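Local coordinates for protein gamma-glutamyl-gamma-aminobutyraldehyde dehydrogenase (Burkholderia cenocepacia, PDB 4LIH) that probably oxidises aldehydes such as gamma-glutamyl-gamma-aminobutyraldehyde to the corresponding acids with NAD(P)+ as hydride acceptor, at residues I364-G367 against R368-R372. Sequence-based numbering, arbitrary orientation.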
# COMPACT_ATOMS: atom_id res chain seq x y z
N ILE A 364 -39.13 19.80 -19.09
CA ILE A 364 -39.10 20.24 -20.49
C ILE A 364 -39.97 21.51 -20.65
O ILE A 364 -39.58 22.48 -21.35
CB ILE A 364 -39.52 19.08 -21.43
CG1 ILE A 364 -38.42 18.00 -21.39
CG2 ILE A 364 -39.79 19.53 -22.85
CD1 ILE A 364 -38.69 16.72 -22.15
N GLU A 365 -41.10 21.53 -19.97
CA GLU A 365 -41.98 22.74 -19.97
C GLU A 365 -41.25 23.95 -19.36
O GLU A 365 -41.21 25.04 -19.98
CB GLU A 365 -43.32 22.42 -19.28
CG GLU A 365 -44.20 23.63 -18.87
CD GLU A 365 -45.42 23.21 -18.03
OE1 GLU A 365 -45.88 22.05 -18.13
OE2 GLU A 365 -45.91 24.03 -17.21
N ALA A 366 -40.63 23.78 -18.19
CA ALA A 366 -39.83 24.86 -17.62
C ALA A 366 -38.76 25.27 -18.59
O ALA A 366 -38.51 26.43 -18.71
CB ALA A 366 -39.20 24.53 -16.28
N GLY A 367 -38.11 24.32 -19.26
CA GLY A 367 -37.02 24.62 -20.19
C GLY A 367 -37.47 25.49 -21.35
O GLY A 367 -36.75 26.42 -21.79
N ARG A 368 -38.66 25.19 -21.88
CA ARG A 368 -39.22 25.95 -23.00
C ARG A 368 -39.37 27.41 -22.65
O ARG A 368 -39.22 28.27 -23.51
CB ARG A 368 -40.58 25.42 -23.43
CG ARG A 368 -40.56 24.12 -24.19
CD ARG A 368 -41.97 23.76 -24.59
NE ARG A 368 -42.04 22.37 -24.95
CZ ARG A 368 -41.80 21.89 -26.16
NH1 ARG A 368 -41.52 22.71 -27.16
NH2 ARG A 368 -41.86 20.58 -26.35
N GLY A 369 -39.70 27.69 -21.40
CA GLY A 369 -39.85 29.07 -20.95
C GLY A 369 -38.55 29.83 -20.70
O GLY A 369 -38.47 31.05 -20.92
N GLU A 370 -37.53 29.12 -20.24
CA GLU A 370 -36.29 29.75 -19.74
C GLU A 370 -35.09 29.60 -20.63
O GLU A 370 -34.09 30.21 -20.39
CB GLU A 370 -35.95 29.25 -18.31
CG GLU A 370 -35.50 27.81 -18.22
CD GLU A 370 -35.39 27.29 -16.78
OE1 GLU A 370 -35.42 28.07 -15.77
OE2 GLU A 370 -35.23 26.07 -16.66
N GLY A 371 -35.22 28.85 -21.71
CA GLY A 371 -34.13 28.59 -22.61
C GLY A 371 -34.57 28.44 -24.05
O GLY A 371 -35.78 28.48 -24.36
N ARG A 372 -33.57 28.26 -24.91
CA ARG A 372 -33.82 27.93 -26.31
C ARG A 372 -33.88 26.42 -26.56
O ARG A 372 -32.91 25.73 -26.30
CB ARG A 372 -32.73 28.54 -27.18
CG ARG A 372 -33.01 28.34 -28.68
CD ARG A 372 -31.98 29.07 -29.53
NE ARG A 372 -30.62 28.54 -29.39
CZ ARG A 372 -30.02 27.65 -30.20
NH1 ARG A 372 -30.65 27.13 -31.26
NH2 ARG A 372 -28.77 27.28 -29.94
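R368 follows I364 by one turn of helix 354-370, and their side chains cross at a slant; R368 and E370 lie in the last turn, and G371 follows it, where the chain passes into strand 372-375 of an aldehyde dehydrogenase fold. The nearest side-chain approach is loose: I364 CG2 is 4.2 Å from both R368 NE and R368 NH2, and the guanidinium meets this methyl obliquely. R368 CG stands beside its own backbone N (chi1 -74°), and from there the chain runs extended to NE, taking the guanidinium back along the helix surface to I364. Its aliphatic root also covers the preceding turn, with R368 CG 3.4 Å from I364 O. That carbonyl accepts the regular helical bond from R368 N at 2.9 Å, the donor tilted 22° from the carbonyl plane.

Towards the end of the helix the pattern slackens. G369 N is shared weakly between E365 O and A366 O, while E370 N bonds to A366 O at 3.2 Å, in the carbonyl plane, and more weakly to G367 O. The last turn closes with a weak bond from G371 N to G367 O; G371 is the first residue to abandon helical backbone angles. E370 takes the chi1 of 70° that sets CG between its backbone N and carbonyl carbon. Beyond CG the side chain is extended, and its carboxylate is gripped from outside the helix: OE1 by the backbone N of K401 and OE2 by that of I402, tying the helix end to helix 401-404. I364 packs on V389 and T392 of strand 388-395, and R372 pairs with E395 of the same strand through backbone bonds and a salt bridge from NH2 to OE1. E370 CG rests 3.3 Å from A366 O.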